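Local coordinates for adenine phosphoribosyltransferase (Leishmania donovani, PDB 1QB7), which probably catalyses the transfer of a phosphoribosyl group from 5-phospho-alpha-D-ribose 1-diphosphate to adenine, forming AMP and diphosphate in purine salvage, at residues Tyr26-Pro31 / Val38-Asp43; Glu52-Ile57 / Phe83-Met88; Leu76-Arg81 / Val98-Ala103; Asp145-Thr150 / Leu175-Leu180. All coordinates share one frame; numbering follows the deposited sequence.

In the fold
Contact 1 comes first along the chain, as a small beta hairpin; contacts 2 and 3 follow with their segments alternating, and contact 4 comes last. Contact 3 joins two neighbouring parallel strands, 74-78 and 97-100, of the large mixed sheet, while contact 2, centred about 16 Å away, packs their connecting helix 86-93 and the turn before it against helix 51-67. Contact 4 belongs to a second, short parallel sheet. Its centre is about 12 Å from that of contact 1, and both touch adenine. Arg-81, in a segment of contact 3, reaches the same base, so three contacts converge on the purine pocket.

Contact 1. Residues Tyr26-Pro31 / Val38-Asp43; sequences YRWYSP and VPRFAD. With ADE (adenine), chain C.
Trp-28 and Arg-40 meet along their side chains, with the arginine CD above the indole, 3.6 Å from the centroid of its six-membered ring. CB and CG of Arg-40 pass over Trp-28 CE3 on the same face, and a bend at chi3 (-50°) leads the guanidinium over the five-membered ring, where CZ makes a cation-pi contact at 4.8 Å from the centroid. The two planes stand 49° apart. Backbone carbonyls fix both polar ends: Thr-209 O takes Trp-28 NE1, and Leu-208 O and Asp-205 O take Arg-40 NH1 and NH2.

Next to this pair, Tyr-29 and Phe-41 form the antiparallel hydrogen-bonded pair. Phe-41 N gives a nearly straight bond to Tyr-29 O at 2.9 Å, and Phe-41 O accepts from Tyr-29 N. Ala-42, in a non-hydrogen-bonded pair with Trp-28, turns its peptide groups to the base instead. Its N donates to adenine N1 at 3.2 Å, and its O accepts from adenine N6. The Phe-41 ring, carried away from Tyr-29 with CG anti to the backbone N (chi1 -178°), lays one face under N6, which sits 3.6 Å above the ring plane toward the rim.

Farther out, Tyr-26 sets CE1 against Ala-42 CB at 3.8 Å, and a water links its OH to Ala-42 O. Tyr-29 puts a ring edge against Asp-43 CB, and a second water joins its OH to Asp-43 OD2; OD1 caps Ser-45 N. Ala-107 of the second subunit packs on Phe-41 and Asp-43. This short beta hairpin thus presents one wall of the adenine pocket, reading the base largely through the backbone of Ala-42.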
# COMPACT_ATOMS: atom_id res chain seq x y z
N TYR A 26 -10.51 -1.16 15.77
CA TYR A 26 -11.25 -1.67 14.61
C TYR A 26 -12.68 -1.19 14.46
O TYR A 26 -13.42 -1.01 15.43
CB TYR A 26 -11.24 -3.20 14.59
CG TYR A 26 -10.34 -3.80 13.52
CD1 TYR A 26 -10.51 -3.48 12.17
CD2 TYR A 26 -9.33 -4.70 13.86
CE1 TYR A 26 -9.68 -4.03 11.19
CE2 TYR A 26 -8.50 -5.25 12.89
CZ TYR A 26 -8.68 -4.91 11.56
OH TYR A 26 -7.83 -5.43 10.61
N ARG A 27 -13.05 -0.93 13.20
CA ARG A 27 -14.41 -0.52 12.85
C ARG A 27 -14.81 -1.36 11.65
O ARG A 27 -14.01 -1.54 10.73
CB ARG A 27 -14.51 0.96 12.49
CG ARG A 27 -14.35 1.91 13.66
CD ARG A 27 -15.43 1.72 14.70
NE ARG A 27 -15.29 2.63 15.83
CZ ARG A 27 -14.46 2.45 16.86
NH1 ARG A 27 -13.70 1.37 16.94
NH2 ARG A 27 -14.41 3.36 17.83
N TRP A 28 -16.00 -1.94 11.71
CA TRP A 28 -16.51 -2.74 10.61
C TRP A 28 -17.77 -2.08 10.07
O TRP A 28 -18.46 -1.34 10.79
CB TRP A 28 -16.76 -4.19 11.03
CG TRP A 28 -17.79 -4.38 12.11
CD1 TRP A 28 -17.56 -4.61 13.43
CD2 TRP A 28 -19.21 -4.43 11.94
NE1 TRP A 28 -18.74 -4.80 14.10
CE2 TRP A 28 -19.77 -4.70 13.21
CE3 TRP A 28 -20.07 -4.28 10.83
CZ2 TRP A 28 -21.16 -4.81 13.40
CZ3 TRP A 28 -21.45 -4.40 11.03
CH2 TRP A 28 -21.97 -4.66 12.31
N TYR A 29 -18.08 -2.36 8.81
CA TYR A 29 -19.25 -1.78 8.16
C TYR A 29 -20.08 -2.85 7.47
O TYR A 29 -19.54 -3.81 6.92
CB TYR A 29 -18.80 -0.74 7.12
CG TYR A 29 -18.03 0.41 7.70
CD1 TYR A 29 -16.67 0.28 8.00
CD2 TYR A 29 -18.65 1.63 7.98
CE1 TYR A 29 -15.96 1.33 8.57
CE2 TYR A 29 -17.95 2.68 8.55
CZ TYR A 29 -16.60 2.52 8.85
OH TYR A 29 -15.91 3.54 9.43
N SER A 30 -21.40 -2.66 7.49
CA SER A 30 -22.31 -3.59 6.84
C SER A 30 -22.33 -3.24 5.35
O SER A 30 -21.86 -2.17 4.96
CB SER A 30 -23.71 -3.51 7.47
OG SER A 30 -24.27 -2.22 7.32
N PRO A 31 -22.87 -4.12 4.50
CA PRO A 31 -22.95 -3.91 3.04
C PRO A 31 -23.30 -2.52 2.53
O PRO A 31 -22.58 -1.97 1.69
CB PRO A 31 -23.96 -4.96 2.61
CG PRO A 31 -23.63 -6.10 3.51
CD PRO A 31 -23.50 -5.41 4.86
N VAL A 38 -20.17 -8.56 2.40
CA VAL A 38 -19.87 -9.45 3.51
C VAL A 38 -20.61 -8.85 4.70
O VAL A 38 -20.88 -7.64 4.72
CB VAL A 38 -18.34 -9.55 3.81
CG1 VAL A 38 -17.62 -10.26 2.68
CG2 VAL A 38 -17.73 -8.17 4.03
N PRO A 39 -21.01 -9.67 5.67
CA PRO A 39 -21.73 -9.17 6.84
C PRO A 39 -21.04 -8.00 7.53
O PRO A 39 -21.65 -6.96 7.78
CB PRO A 39 -21.79 -10.39 7.74
CG PRO A 39 -21.89 -11.51 6.76
CD PRO A 39 -20.84 -11.13 5.75
N ARG A 40 -19.75 -8.17 7.82
CA ARG A 40 -18.99 -7.13 8.50
C ARG A 40 -17.63 -6.94 7.83
O ARG A 40 -16.73 -7.78 7.95
CB ARG A 40 -18.82 -7.48 9.98
CG ARG A 40 -20.14 -7.80 10.71
CD ARG A 40 -19.94 -8.06 12.19
NE ARG A 40 -18.87 -9.02 12.43
CZ ARG A 40 -18.34 -9.28 13.62
NH1 ARG A 40 -18.80 -8.67 14.71
NH2 ARG A 40 -17.36 -10.16 13.73
N PHE A 41 -17.50 -5.84 7.10
CA PHE A 41 -16.26 -5.51 6.41
C PHE A 41 -15.35 -4.75 7.37
O PHE A 41 -15.65 -3.61 7.73
CB PHE A 41 -16.58 -4.65 5.17
CG PHE A 41 -15.37 -4.29 4.36
CD1 PHE A 41 -14.64 -3.12 4.63
CD2 PHE A 41 -14.95 -5.10 3.31
CE1 PHE A 41 -13.53 -2.78 3.88
CE2 PHE A 41 -13.83 -4.76 2.56
CZ PHE A 41 -13.12 -3.60 2.84
N ALA A 42 -14.25 -5.38 7.81
CA ALA A 42 -13.32 -4.75 8.74
C ALA A 42 -12.41 -3.75 8.01
O ALA A 42 -11.50 -4.14 7.29
CB ALA A 42 -12.49 -5.80 9.44
N ASP A 43 -12.66 -2.47 8.25
CA ASP A 43 -11.93 -1.38 7.61
C ASP A 43 -10.47 -1.19 8.08
O ASP A 43 -10.21 -0.85 9.23
CB ASP A 43 -12.74 -0.09 7.81
CG ASP A 43 -12.20 1.08 7.02
OD1 ASP A 43 -11.36 0.90 6.11
OD2 ASP A 43 -12.63 2.21 7.31
N9 ADE C . -13.25 -10.36 2.99
C8 ADE C . -12.35 -9.60 2.33
N7 ADE C . -12.03 -8.48 2.99
C5 ADE C . -12.77 -8.55 4.14
C6 ADE C . -12.89 -7.70 5.25
N6 ADE C . -12.20 -6.56 5.34
N1 ADE C . -13.74 -8.09 6.23
C2 ADE C . -14.41 -9.24 6.11
N3 ADE C . -14.38 -10.12 5.11
C4 ADE C . -13.52 -9.70 4.15
O HOH W 1 -8.61 -4.31 8.19
O HOH W 2 -13.33 3.09 9.86
O HOH W 3 -19.90 -5.12 4.43

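Contact 2. Residues Glu52-Ile57 / Phe83-Met88; sequences ETLKAI and FLFGPM
Leu-54 sets its CD1 methyl against both Phe-85 and Met-88, and the side-chain contacts between the two segments are apolar. The methyl lies 3.6 Å from Met-88 CE and 3.7 Å from Phe-85 CE1. With CG anti to the backbone N (chi1 -164°), the leucine branch leans across the gap to the opposing segment. Ile-57, one helical turn on, adds its CD1 at 3.8 Å from the same ring atom, Phe-85 CE1. Both aliphatic tips therefore converge on one corner of the phenyl ring, and Leu-84 CB covers part of one ring face from within its own segment.

Helix 51-67 leads toward strand 74-78, while helix 86-93 is the crossover helix of the beta-alpha-beta unit that links strands 74-78 and 97-100. The contact thus packs helix 51-67 of the alpha/beta phosphoribosyltransferase domain against the start of helix 86-93 and the turn that leads into it, with the closest CA atoms, those of Ile-57 and Phe-85, still 8.2 Å apart.

The thioether forms a second group of contacts. Met-88 starts with CG between its backbone N and carbonyl carbon (chi1 65°) and then runs extended, so that SD lies 3.9 Å from Leu-54 CG. CE also abuts the backbone, 3.6 Å from Leu-54 O, and comes more loosely to Ile-57 CG2. Val-44 and Ile-47 add to the packing round Phe-85, whereas Met-88 also meets Met-88 of the second subunit.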
# COMPACT_ATOMS: atom_id res chain seq x y z
N GLU A 52 -1.43 5.08 17.54
CA GLU A 52 -1.02 4.17 18.59
C GLU A 52 -1.14 2.71 18.15
O GLU A 52 -0.26 1.90 18.43
CB GLU A 52 -1.83 4.41 19.87
CG GLU A 52 -1.26 3.70 21.09
CD GLU A 52 -2.16 3.77 22.32
OE1 GLU A 52 -3.32 4.24 22.22
OE2 GLU A 52 -1.70 3.34 23.40
N THR A 53 -2.21 2.39 17.42
CA THR A 53 -2.42 1.03 16.96
C THR A 53 -1.41 0.64 15.88
O THR A 53 -0.83 -0.45 15.92
CB THR A 53 -3.86 0.81 16.45
OG1 THR A 53 -4.79 1.28 17.43
CG2 THR A 53 -4.13 -0.68 16.21
N LEU A 54 -1.16 1.55 14.94
CA LEU A 54 -0.21 1.28 13.87
C LEU A 54 1.18 1.03 14.46
O LEU A 54 1.88 0.08 14.08
CB LEU A 54 -0.18 2.45 12.88
CG LEU A 54 0.46 2.20 11.52
CD1 LEU A 54 -0.31 1.13 10.74
CD2 LEU A 54 0.46 3.51 10.75
N LYS A 55 1.56 1.86 15.43
CA LYS A 55 2.86 1.73 16.09
C LYS A 55 2.96 0.41 16.86
O LYS A 55 4.00 -0.26 16.83
CB LYS A 55 3.10 2.92 17.03
CG LYS A 55 4.49 2.93 17.63
CD LYS A 55 4.69 4.10 18.57
CE LYS A 55 6.03 4.00 19.27
NZ LYS A 55 6.28 5.14 20.20
N ALA A 56 1.87 0.01 17.51
CA ALA A 56 1.85 -1.23 18.27
C ALA A 56 2.07 -2.44 17.36
O ALA A 56 2.79 -3.37 17.73
CB ALA A 56 0.53 -1.37 19.03
N ILE A 57 1.47 -2.41 16.18
CA ILE A 57 1.62 -3.49 15.20
C ILE A 57 3.07 -3.53 14.72
O ILE A 57 3.70 -4.58 14.68
CB ILE A 57 0.72 -3.27 13.97
CG1 ILE A 57 -0.75 -3.39 14.38
CG2 ILE A 57 1.07 -4.26 12.87
CD1 ILE A 57 -1.70 -2.94 13.31
N PHE A 83 0.39 -3.62 1.74
CA PHE A 83 1.37 -2.56 1.48
C PHE A 83 1.40 -1.58 2.65
O PHE A 83 2.37 -0.86 2.84
CB PHE A 83 0.98 -1.77 0.23
CG PHE A 83 1.14 -2.52 -1.07
CD1 PHE A 83 1.47 -3.88 -1.08
CD2 PHE A 83 0.98 -1.86 -2.28
CE1 PHE A 83 1.63 -4.56 -2.29
CE2 PHE A 83 1.14 -2.53 -3.49
CZ PHE A 83 1.46 -3.89 -3.50
N LEU A 84 0.31 -1.54 3.40
CA LEU A 84 0.16 -0.64 4.54
C LEU A 84 0.98 -1.02 5.76
O LEU A 84 1.31 -0.16 6.57
CB LEU A 84 -1.31 -0.55 4.94
CG LEU A 84 -2.28 -0.01 3.88
CD1 LEU A 84 -3.71 -0.30 4.30
CD2 LEU A 84 -2.06 1.48 3.69
N PHE A 85 1.29 -2.30 5.90
CA PHE A 85 2.02 -2.76 7.08
C PHE A 85 3.41 -3.32 6.80
O PHE A 85 4.31 -3.21 7.64
CB PHE A 85 1.19 -3.80 7.82
CG PHE A 85 -0.20 -3.33 8.16
CD1 PHE A 85 -0.41 -2.52 9.28
CD2 PHE A 85 -1.28 -3.66 7.35
CE1 PHE A 85 -1.68 -2.05 9.58
CE2 PHE A 85 -2.56 -3.20 7.65
CZ PHE A 85 -2.76 -2.39 8.76
N GLY A 86 3.57 -3.91 5.62
CA GLY A 86 4.84 -4.50 5.25
C GLY A 86 6.05 -3.59 5.28
O GLY A 86 7.01 -3.88 6.00
N PRO A 87 6.04 -2.48 4.53
CA PRO A 87 7.16 -1.52 4.49
C PRO A 87 7.65 -0.99 5.83
O PRO A 87 8.86 -0.85 6.03
CB PRO A 87 6.63 -0.41 3.59
CG PRO A 87 5.70 -1.14 2.66
CD PRO A 87 4.97 -2.07 3.60
N MET A 88 6.74 -0.71 6.76
CA MET A 88 7.18 -0.19 8.05
C MET A 88 7.90 -1.24 8.89
O MET A 88 8.68 -0.90 9.78
CB MET A 88 6.04 0.47 8.83
CG MET A 88 4.93 -0.45 9.26
SD MET A 88 3.72 0.46 10.23
CE MET A 88 2.69 -0.90 10.73

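Contact 3. Residues Leu76-Arg81 / Val98-Ala103; sequences LGFDAR and VLMRKA
Phe-78 and Met-100 run alongside each other from one face of the sheet, their tips in the same direction. Met-100 leaves the strand with CG anti to the backbone N and turns at its last torsion (chi3 83°), which swings CE over the phenyl ring. The methyl sits above the centre of that face, 3.6 Å from the ring centroid, in a CH-pi contact; SD is farther off and oblique, in a Met-aromatic contact. On the same side of the sheet, Leu-76 CD1 packs against Val-98 CG1 at 3.7 Å.

Asp-79 and Arg-101 are turned quite differently, with carboxylate and guanidinium planes 68° apart. Arg-101 makes a side-on salt bridge in which NE (2.8 Å) and NH2 (3.0 Å) both grip Asp-79 OD2. That oxygen lies in the guanidinium plane, yet both nitrogens reach it from the same face of the carboxylate. A water donates to OD2 as well and accepts from Lys-102 N. The cis peptide between Asp-79 and Ala-80 is consistent with residues 79-81 forming the diphosphate-binding loop of type I phosphoribosyltransferases. Asp-79 O, Ala-80 N and Arg-81 N hydrogen-bond a citrate, probably from the crystallisation liquor, which Arg-101 NH2 also binds from the neighbouring segment.

The strands are joined in parallel by backbone bonds from Gly-77 N to Val-98 O (3.1 Å), Met-100 N to Gly-77 O and Asp-79 N to Met-100 O. Strand 97-100 is the outermost of the large sheet within the chain, and strand 74-78 lies between it and strand 140-145. Helix 152-163 covers the face bearing Leu-76, Phe-78 and Met-100, while on the opposite face Leu-99 meets Phe-83 of its own chain and Thr-48 of the second subunit.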
# COMPACT_ATOMS: atom_id res chain seq x y z
N LEU A 76 6.67 -10.07 1.97
CA LEU A 76 5.88 -10.01 0.74
C LEU A 76 4.46 -9.58 1.11
O LEU A 76 3.73 -10.33 1.76
CB LEU A 76 5.87 -11.38 0.04
CG LEU A 76 4.99 -11.55 -1.22
CD1 LEU A 76 5.44 -10.63 -2.35
CD2 LEU A 76 5.04 -12.98 -1.70
N GLY A 77 4.09 -8.37 0.71
CA GLY A 77 2.78 -7.84 1.02
C GLY A 77 1.81 -7.88 -0.14
O GLY A 77 2.20 -7.69 -1.30
N PHE A 78 0.54 -8.11 0.18
CA PHE A 78 -0.52 -8.20 -0.82
C PHE A 78 -1.12 -6.84 -1.18
O PHE A 78 -1.38 -6.01 -0.30
CB PHE A 78 -1.65 -9.12 -0.33
CG PHE A 78 -1.20 -10.53 0.02
CD1 PHE A 78 0.12 -10.93 -0.12
CD2 PHE A 78 -2.12 -11.45 0.51
CE1 PHE A 78 0.52 -12.22 0.22
CE2 PHE A 78 -1.74 -12.74 0.86
CZ PHE A 78 -0.41 -13.13 0.72
N ASP A 79 -1.35 -6.62 -2.47
CA ASP A 79 -1.92 -5.38 -2.99
C ASP A 79 -3.40 -5.31 -2.60
O ASP A 79 -4.15 -6.23 -2.90
CB ASP A 79 -1.77 -5.39 -4.52
CG ASP A 79 -2.17 -4.08 -5.18
OD1 ASP A 79 -2.60 -3.12 -4.51
OD2 ASP A 79 -2.03 -3.99 -6.42
N ALA A 80 -3.83 -4.25 -1.90
CA ALA A 80 -2.99 -3.12 -1.49
C ALA A 80 -2.87 -2.98 0.03
O ALA A 80 -2.00 -2.28 0.52
CB ALA A 80 -3.56 -1.82 -2.06
N ARG A 81 -3.75 -3.64 0.77
CA ARG A 81 -3.74 -3.50 2.22
C ARG A 81 -2.51 -4.06 2.93
O ARG A 81 -2.15 -3.59 4.01
CB ARG A 81 -5.07 -4.01 2.78
CG ARG A 81 -6.26 -3.34 2.06
CD ARG A 81 -7.61 -3.63 2.67
NE ARG A 81 -7.90 -5.06 2.78
CZ ARG A 81 -9.04 -5.63 2.42
NH1 ARG A 81 -10.01 -4.92 1.86
NH2 ARG A 81 -9.21 -6.94 2.57
N VAL A 98 8.74 -6.97 -0.95
CA VAL A 98 8.30 -7.37 -2.29
C VAL A 98 6.77 -7.21 -2.41
O VAL A 98 6.03 -7.41 -1.44
CB VAL A 98 8.74 -8.83 -2.60
CG1 VAL A 98 8.36 -9.21 -4.03
CG2 VAL A 98 10.24 -8.98 -2.39
N LEU A 99 6.32 -6.82 -3.60
CA LEU A 99 4.90 -6.59 -3.85
C LEU A 99 4.21 -7.69 -4.65
O LEU A 99 4.69 -8.09 -5.71
CB LEU A 99 4.71 -5.29 -4.64
CG LEU A 99 5.04 -3.91 -4.06
CD1 LEU A 99 6.51 -3.77 -3.72
CD2 LEU A 99 4.65 -2.87 -5.09
N MET A 100 3.10 -8.20 -4.14
CA MET A 100 2.34 -9.19 -4.89
C MET A 100 1.15 -8.42 -5.47
O MET A 100 0.32 -7.89 -4.73
CB MET A 100 1.85 -10.34 -4.02
CG MET A 100 1.15 -11.42 -4.83
SD MET A 100 0.65 -12.86 -3.89
CE MET A 100 -0.90 -12.30 -3.21
N ARG A 101 1.12 -8.31 -6.79
CA ARG A 101 0.06 -7.57 -7.47
C ARG A 101 -0.41 -8.31 -8.71
O ARG A 101 0.21 -9.28 -9.14
CB ARG A 101 0.57 -6.19 -7.90
CG ARG A 101 1.50 -5.48 -6.92
CD ARG A 101 1.74 -4.04 -7.34
NE ARG A 101 0.49 -3.29 -7.27
CZ ARG A 101 0.35 -2.00 -7.53
NH1 ARG A 101 1.39 -1.28 -7.91
NH2 ARG A 101 -0.84 -1.44 -7.43
N LYS A 102 -1.53 -7.85 -9.29
CA LYS A 102 -2.03 -8.43 -10.52
C LYS A 102 -1.00 -8.07 -11.59
O LYS A 102 -0.29 -7.07 -11.46
CB LYS A 102 -3.40 -7.86 -10.88
CG LYS A 102 -4.54 -8.42 -10.04
CD LYS A 102 -5.90 -7.99 -10.57
CE LYS A 102 -7.03 -8.48 -9.67
NZ LYS A 102 -7.01 -9.96 -9.50
N ALA A 103 -0.91 -8.88 -12.64
CA ALA A 103 0.05 -8.66 -13.72
C ALA A 103 0.01 -7.25 -14.31
O ALA A 103 1.06 -6.66 -14.57
CB ALA A 103 -0.13 -9.70 -14.82
O HOH W 4 -3.16 -6.12 -7.79

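Contact 4. Residues Asp145-Thr150 / Leu175-Leu180; sequences DDVLAT and LSIPFL. With ADE (adenine), chain C.
Val-147 rests on Leu-175 and Ile-177 in a short parallel sheet, formed where the chain turns a corner at Asp-146 after leaving strand 140-145 of the large sheet. The acidic pair Asp-145 and Asp-146, with the residues after it, corresponds to the phosphoribosyl diphosphate-binding motif of type I phosphoribosyltransferases; Asp-145 belongs to the magnesium site with Thr-153.

From CB outward, the Val-147 side chain first passes Leu-175 O, 3.9 Å from CB. Its branches then part. CG1, anti to the backbone N (chi1 180°), comes 3.8 Å from Ile-177 CG1 and is also near Leu-175 O. CG2 lies beside the backbone N and touches Leu-175 CB at 4.1 Å; on the ligand side it reaches adenine N6 at 3.8 Å. One methyl thus faces Ile-177, just past the neighbouring strand, while the other packs on Leu-175 and the base. Backbone bonds hold the register: Leu-175 N to Asp-146 O, Leu-148 N to Leu-175 O, and Ile-177 N to Leu-148 O.

Past the strand, Ala-149 presses CB toward adenine N9, 3.4 Å away, the nitrogen that carries ribose in AMP. Leu-180 CD1 packs against that same CB at 3.8 Å, from the 3-10 turn whose Leu-180 N bonds to Ile-177 O. Arg-81 connects the site to the large sheet, pairing with Asp-146 OD1 while hydrogen-bonding adenine N7. Just past the last strand pair, one water donates to Ala-149 O at 2.7 Å and to Ile-177 O at 2.8 Å.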
# COMPACT_ATOMS: atom_id res chain seq x y z
N ASP A 145 -0.84 -9.31 4.92
CA ASP A 145 -2.06 -8.69 4.40
C ASP A 145 -2.84 -8.30 5.66
O ASP A 145 -2.50 -8.75 6.76
CB ASP A 145 -2.85 -9.70 3.56
CG ASP A 145 -3.91 -9.04 2.67
OD1 ASP A 145 -3.97 -7.79 2.57
OD2 ASP A 145 -4.68 -9.79 2.05
N ASP A 146 -3.88 -7.49 5.53
CA ASP A 146 -4.62 -7.07 6.71
C ASP A 146 -5.60 -8.10 7.26
O ASP A 146 -5.62 -8.36 8.46
CB ASP A 146 -5.32 -5.73 6.48
CG ASP A 146 -6.47 -5.82 5.51
OD1 ASP A 146 -6.40 -6.59 4.53
OD2 ASP A 146 -7.46 -5.09 5.72
N VAL A 147 -6.40 -8.69 6.38
CA VAL A 147 -7.41 -9.66 6.79
C VAL A 147 -7.27 -11.01 6.10
O VAL A 147 -7.04 -11.07 4.89
CB VAL A 147 -8.85 -9.12 6.51
CG1 VAL A 147 -9.90 -10.13 6.93
CG2 VAL A 147 -9.08 -7.80 7.22
N LEU A 148 -7.33 -12.09 6.87
CA LEU A 148 -7.29 -13.43 6.28
C LEU A 148 -8.75 -13.86 6.23
O LEU A 148 -9.34 -14.18 7.26
CB LEU A 148 -6.49 -14.42 7.12
CG LEU A 148 -6.45 -15.82 6.48
CD1 LEU A 148 -5.68 -15.80 5.18
CD2 LEU A 148 -5.84 -16.83 7.42
N ALA A 149 -9.35 -13.76 5.05
CA ALA A 149 -10.75 -14.13 4.86
C ALA A 149 -10.85 -15.51 4.19
O ALA A 149 -10.76 -16.52 4.87
CB ALA A 149 -11.46 -13.07 4.04
N THR A 150 -11.01 -15.55 2.87
CA THR A 150 -11.11 -16.84 2.17
C THR A 150 -9.73 -17.46 1.89
O THR A 150 -9.63 -18.65 1.60
CB THR A 150 -11.89 -16.72 0.85
OG1 THR A 150 -11.19 -15.84 -0.05
CG2 THR A 150 -13.29 -16.19 1.10
N LEU A 175 -6.12 -9.21 11.09
CA LEU A 175 -7.39 -9.81 11.47
C LEU A 175 -7.68 -11.09 10.70
O LEU A 175 -7.42 -11.18 9.51
CB LEU A 175 -8.51 -8.81 11.18
CG LEU A 175 -9.90 -9.23 11.65
CD1 LEU A 175 -10.00 -9.03 13.16
CD2 LEU A 175 -10.93 -8.40 10.92
N SER A 176 -8.25 -12.07 11.40
CA SER A 176 -8.63 -13.33 10.79
C SER A 176 -10.13 -13.53 10.94
O SER A 176 -10.74 -13.00 11.88
CB SER A 176 -7.90 -14.50 11.43
OG SER A 176 -8.13 -14.53 12.83
N ILE A 177 -10.72 -14.24 9.99
CA ILE A 177 -12.15 -14.55 9.99
C ILE A 177 -12.20 -16.08 10.02
O ILE A 177 -12.47 -16.72 9.00
CB ILE A 177 -12.83 -14.09 8.67
CG1 ILE A 177 -12.36 -12.68 8.26
CG2 ILE A 177 -14.34 -14.15 8.82
CD1 ILE A 177 -12.79 -11.57 9.19
N PRO A 178 -11.98 -16.68 11.20
CA PRO A 178 -11.98 -18.15 11.37
C PRO A 178 -13.16 -18.91 10.75
O PRO A 178 -13.00 -20.06 10.32
CB PRO A 178 -11.88 -18.32 12.88
CG PRO A 178 -12.49 -17.05 13.42
CD PRO A 178 -11.92 -16.02 12.51
N PHE A 179 -14.31 -18.26 10.68
CA PHE A 179 -15.51 -18.88 10.12
C PHE A 179 -15.30 -19.33 8.68
O PHE A 179 -15.87 -20.33 8.24
CB PHE A 179 -16.69 -17.91 10.19
CG PHE A 179 -17.97 -18.47 9.66
CD1 PHE A 179 -18.73 -19.34 10.42
CD2 PHE A 179 -18.42 -18.12 8.39
CE1 PHE A 179 -19.93 -19.86 9.93
CE2 PHE A 179 -19.61 -18.64 7.88
CZ PHE A 179 -20.37 -19.51 8.66
N LEU A 180 -14.48 -18.59 7.94
CA LEU A 180 -14.20 -18.90 6.55
C LEU A 180 -13.19 -20.02 6.34
O LEU A 180 -12.90 -20.40 5.21
CB LEU A 180 -13.78 -17.63 5.81
CG LEU A 180 -14.91 -16.60 5.70
CD1 LEU A 180 -14.36 -15.26 5.22
CD2 LEU A 180 -15.99 -17.12 4.77
N9 ADE C . -13.25 -10.36 2.99
C8 ADE C . -12.35 -9.60 2.33
N7 ADE C . -12.03 -8.48 2.99
C5 ADE C . -12.77 -8.55 4.14
C6 ADE C . -12.89 -7.70 5.25
N6 ADE C . -12.20 -6.56 5.34
N1 ADE C . -13.74 -8.09 6.23
C2 ADE C . -14.41 -9.24 6.11
N3 ADE C . -14.38 -10.12 5.11
C4 ADE C . -13.52 -9.70 4.15
O HOH W 5 -10.46 -17.69 7.31